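Local coordinates for protein terminal oxygenase component of carbazole 1,9a-dioxygenase (Nocardioides aromaticivorans, PDB 3GCF) that is the Rieske non-heme iron oxygenase that takes electrons from ferredoxin and probably dihydroxylates carbazole at an angular position, at residues 177-182 with 343-348; 210-213 with 217-220. All coordinates share one frame; numbering follows the deposited sequence.

Interaction 1 of 2, residues 177-182 with 343-348; sequences WRLGVE and AQQEFY
Leu179 of helix 177-182 sits nearest Gln344 of helix 343-348, with 7.2 Å between their CA atoms. The short axes approach to 10.0 Å, and their N-to-C directions differ by 124°. Helix 343-348 is kinked. Leu179 alone bridges the gap from its side. Its chi1 (-62°) sends the side chain toward the other helix, and chi2 (-178°) sets where the two methyls point. CD1 lies against the start of the kinked segment, 3.8 Å from Gln344 CB and 3.6 Å from Gln345 N. The Gln345 side chain crosses that of Leu179 at about a right angle and brings OE1 against CD1. This OE1 also accepts a hydrogen bond from Asn176 N. The other methyl, CD2, meets the Tyr348 ring obliquely, 3.6 Å from Tyr348 CD2. Tyr348 OH is hydrogen-bonded to Glu357 OE1.

Both helices belong to the catalytic domain, of the Bet v 1-like fold, and helix 335-350 also carries the iron ligand Asp337. The side chain of Gln344 is about 9 Å from the bound iron(II) ion. The helix pair lies where the Rieske domain of the second subunit meets this catalytic domain.

A water links the Leu179 carbonyl to the Gln344 side chain. It is hydrogen-bonded to Leu179 O (2.9 Å) and Gln344 OE1 (2.8 Å). The same OE1 takes a hydrogen bond from Arg78 of the second subunit, a residue of the Rieske cluster pocket. Glu182 forms a salt bridge with Arg78 of the second subunit too.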
# COMPACT_ATOMS: atom_id res chain seq x y z
N TRP A 177 -11.53 15.89 4.67
CA TRP A 177 -12.88 16.41 4.82
C TRP A 177 -13.06 17.83 4.31
O TRP A 177 -14.12 18.19 3.80
CB TRP A 177 -13.31 16.36 6.29
CG TRP A 177 -12.57 17.33 7.17
CD1 TRP A 177 -11.30 17.19 7.64
CD2 TRP A 177 -13.05 18.59 7.65
NE1 TRP A 177 -10.95 18.29 8.40
CE2 TRP A 177 -12.01 19.16 8.42
CE3 TRP A 177 -14.25 19.29 7.52
CZ2 TRP A 177 -12.14 20.41 9.05
CZ3 TRP A 177 -14.39 20.53 8.14
CH2 TRP A 177 -13.33 21.08 8.89
N ARG A 178 -12.02 18.66 4.45
CA ARG A 178 -12.13 20.04 4.00
C ARG A 178 -12.35 20.13 2.49
O ARG A 178 -13.00 21.06 2.02
CB ARG A 178 -10.88 20.82 4.43
CG ARG A 178 -10.77 20.96 5.95
CD ARG A 178 -9.39 21.41 6.41
NE ARG A 178 -8.36 20.48 5.96
CZ ARG A 178 -7.08 20.56 6.29
NH1 ARG A 178 -6.65 21.53 7.09
NH2 ARG A 178 -6.21 19.68 5.80
N LEU A 179 -11.83 19.17 1.74
CA LEU A 179 -12.03 19.17 0.29
C LEU A 179 -13.49 18.84 0.00
O LEU A 179 -14.03 19.22 -1.04
CB LEU A 179 -11.11 18.16 -0.39
CG LEU A 179 -9.60 18.42 -0.22
CD1 LEU A 179 -8.79 17.38 -0.98
CD2 LEU A 179 -9.27 19.82 -0.70
N GLY A 180 -14.14 18.13 0.92
CA GLY A 180 -15.54 17.78 0.74
C GLY A 180 -16.39 19.02 0.96
O GLY A 180 -17.24 19.37 0.12
N VAL A 181 -16.17 19.69 2.09
CA VAL A 181 -16.91 20.90 2.43
C VAL A 181 -16.79 21.95 1.32
O VAL A 181 -17.78 22.50 0.85
CB VAL A 181 -16.38 21.55 3.74
CG1 VAL A 181 -17.22 22.79 4.08
CG2 VAL A 181 -16.40 20.55 4.88
N GLU A 182 -15.55 22.23 0.93
CA GLU A 182 -15.28 23.21 -0.11
C GLU A 182 -15.81 22.82 -1.49
O GLU A 182 -15.97 23.67 -2.35
CB GLU A 182 -13.78 23.51 -0.16
CG GLU A 182 -13.31 24.21 1.11
CD GLU A 182 -11.87 24.67 1.04
OE1 GLU A 182 -11.29 24.68 -0.06
OE2 GLU A 182 -11.31 25.02 2.11
N ALA A 343 -9.78 13.92 -6.58
CA ALA A 343 -8.82 14.40 -7.57
C ALA A 343 -7.98 15.54 -6.99
O ALA A 343 -6.95 15.91 -7.54
CB ALA A 343 -9.56 14.88 -8.82
N GLN A 344 -8.44 16.09 -5.86
CA GLN A 344 -7.75 17.20 -5.19
C GLN A 344 -6.88 16.74 -4.03
O GLN A 344 -6.03 17.50 -3.56
CB GLN A 344 -8.79 18.20 -4.64
CG GLN A 344 -9.69 18.85 -5.67
CD GLN A 344 -10.81 19.67 -5.04
OE1 GLN A 344 -10.57 20.67 -4.37
NE2 GLN A 344 -12.05 19.25 -5.26
N GLN A 345 -7.09 15.52 -3.57
CA GLN A 345 -6.36 14.98 -2.42
C GLN A 345 -4.84 15.10 -2.47
O GLN A 345 -4.22 15.54 -1.51
CB GLN A 345 -6.77 13.52 -2.18
CG GLN A 345 -6.16 12.87 -0.94
CD GLN A 345 -6.31 13.71 0.31
OE1 GLN A 345 -7.32 14.39 0.50
NE2 GLN A 345 -5.31 13.65 1.19
N GLU A 346 -4.23 14.70 -3.59
CA GLU A 346 -2.77 14.78 -3.69
C GLU A 346 -2.26 16.21 -3.57
O GLU A 346 -1.35 16.50 -2.78
CB GLU A 346 -2.28 14.18 -5.00
CG GLU A 346 -0.76 14.27 -5.16
CD GLU A 346 -0.28 13.84 -6.54
OE1 GLU A 346 -0.34 12.63 -6.85
OE2 GLU A 346 0.16 14.72 -7.31
N PHE A 347 -2.82 17.11 -4.38
CA PHE A 347 -2.41 18.51 -4.38
C PHE A 347 -2.47 19.12 -2.99
O PHE A 347 -1.46 19.64 -2.48
CB PHE A 347 -3.31 19.30 -5.34
CG PHE A 347 -2.96 20.77 -5.43
CD1 PHE A 347 -1.69 21.17 -5.85
CD2 PHE A 347 -3.91 21.74 -5.15
CE1 PHE A 347 -1.37 22.53 -5.98
CE2 PHE A 347 -3.61 23.11 -5.28
CZ PHE A 347 -2.33 23.50 -5.70
N TYR A 348 -3.64 19.07 -2.37
CA TYR A 348 -3.84 19.64 -1.04
C TYR A 348 -3.28 18.79 0.09
O TYR A 348 -2.73 19.32 1.06
CB TYR A 348 -5.34 19.88 -0.79
CG TYR A 348 -5.89 21.09 -1.51
CD1 TYR A 348 -5.74 22.37 -0.98
CD2 TYR A 348 -6.54 20.95 -2.75
CE1 TYR A 348 -6.22 23.49 -1.66
CE2 TYR A 348 -7.02 22.06 -3.43
CZ TYR A 348 -6.86 23.33 -2.88
OH TYR A 348 -7.32 24.43 -3.56
O HOH W 1 -12.92 21.11 -2.95

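Interaction 2 of 2, residues 210-213 with 217-220; sequences FVPA and AMQV
Pro212 turns the CB-CG edge of its ring to the methyls of Ala217 and Met218. Its CB meets Ala217 CB at 3.9 Å, and its CG lies 3.5 Å from Met218 CE, which is tighter than usual for two carbons. The same methyl carbon, Met218 CE, is 4.0 Å from Pro212 CB, so it sits beyond the CB-CG edge, close to the plane of CB, CG and CD. Met218 starts off to one side and then comes back: its chain is extended at chi2 (157°) and bends at chi3, which carries CE to the proline. The two side chains run at a slant to each other. All of the contact is between carbons.

The segments lie on either side of a short connection between two strands of different sheets. Within this chain, strand 209-212 is an outermost strand of a three-stranded antiparallel sheet, and strand 218-221 is an outermost strand of the seven-stranded sheet of the catalytic domain. The two strands do not pair with each other. Val211 is backbone hydrogen-bonded to Met238, and Gln219 to Leu230. Tyr237, at the start of strand 237-245, touches Pro212, Ala217 and Met218. Helix 364-376 packs on Met218 through Met364, Cys365 and Lys368.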
# COMPACT_ATOMS: atom_id res chain seq x y z
N PHE A 210 -22.52 30.21 -10.68
CA PHE A 210 -23.13 31.40 -10.09
C PHE A 210 -21.97 32.34 -9.74
O PHE A 210 -21.05 31.95 -9.03
CB PHE A 210 -23.88 31.06 -8.80
CG PHE A 210 -25.12 30.24 -9.01
CD1 PHE A 210 -26.32 30.85 -9.36
CD2 PHE A 210 -25.09 28.86 -8.82
CE1 PHE A 210 -27.48 30.09 -9.53
CE2 PHE A 210 -26.24 28.10 -8.99
CZ PHE A 210 -27.44 28.72 -9.34
N VAL A 211 -22.04 33.57 -10.23
CA VAL A 211 -20.99 34.55 -9.97
C VAL A 211 -21.54 35.69 -9.11
O VAL A 211 -22.58 36.27 -9.44
CB VAL A 211 -20.45 35.13 -11.29
CG1 VAL A 211 -19.37 36.17 -11.01
CG2 VAL A 211 -19.89 34.00 -12.16
N PRO A 212 -20.86 36.01 -7.99
CA PRO A 212 -21.29 37.09 -7.10
C PRO A 212 -21.54 38.35 -7.92
O PRO A 212 -20.66 38.78 -8.67
CB PRO A 212 -20.11 37.25 -6.14
CG PRO A 212 -19.54 35.85 -6.08
CD PRO A 212 -19.59 35.41 -7.52
N ALA A 213 -22.72 38.94 -7.78
CA ALA A 213 -23.08 40.14 -8.53
C ALA A 213 -22.92 41.44 -7.75
O ALA A 213 -22.88 42.52 -8.34
CB ALA A 213 -24.52 40.02 -9.04
N ALA A 217 -23.67 39.47 -1.73
CA ALA A 217 -23.82 38.12 -2.23
C ALA A 217 -23.60 37.09 -1.12
O ALA A 217 -24.29 36.07 -1.07
CB ALA A 217 -22.83 37.87 -3.39
N MET A 218 -22.65 37.37 -0.24
CA MET A 218 -22.31 36.47 0.86
C MET A 218 -22.51 37.11 2.23
O MET A 218 -22.09 38.24 2.46
CB MET A 218 -20.86 36.01 0.73
CG MET A 218 -20.51 35.38 -0.61
SD MET A 218 -18.73 35.47 -0.96
CE MET A 218 -18.73 35.81 -2.68
N GLN A 219 -23.16 36.39 3.13
CA GLN A 219 -23.38 36.91 4.47
C GLN A 219 -22.83 35.97 5.53
O GLN A 219 -23.08 34.76 5.51
CB GLN A 219 -24.88 37.14 4.73
CG GLN A 219 -25.12 38.02 5.95
CD GLN A 219 -26.58 38.36 6.14
OE1 GLN A 219 -27.27 38.76 5.20
NE2 GLN A 219 -27.06 38.22 7.37
N VAL A 220 -22.06 36.52 6.46
CA VAL A 220 -21.47 35.74 7.53
C VAL A 220 -22.32 35.85 8.79
O VAL A 220 -22.63 36.94 9.24
CB VAL A 220 -20.04 36.24 7.84
CG1 VAL A 220 -19.42 35.39 8.94
CG2 VAL A 220 -19.18 36.17 6.59

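How the interactions relate
Both contacts lie in the catalytic domain, but they share no helix or strand. Their centres are 22 Å apart, and their nearest atoms about 12 Å. Interaction 1 is a buried helix-helix contact about 14 Å from the centre of the chain. Interaction 2 is partly buried, about 23 Å from that centre and away from the metal sites. It joins segments four residues apart at their closest ends, whereas those of interaction 1 are 161 apart. Interaction 1 adds a bridging water and a neighbouring subunit's arginine to its apolar contact, but interaction 2 is apolar throughout. Helix 364-376 packs on both regions: on Val181 and Glu182 beside interaction 1, and on Met218 within interaction 2.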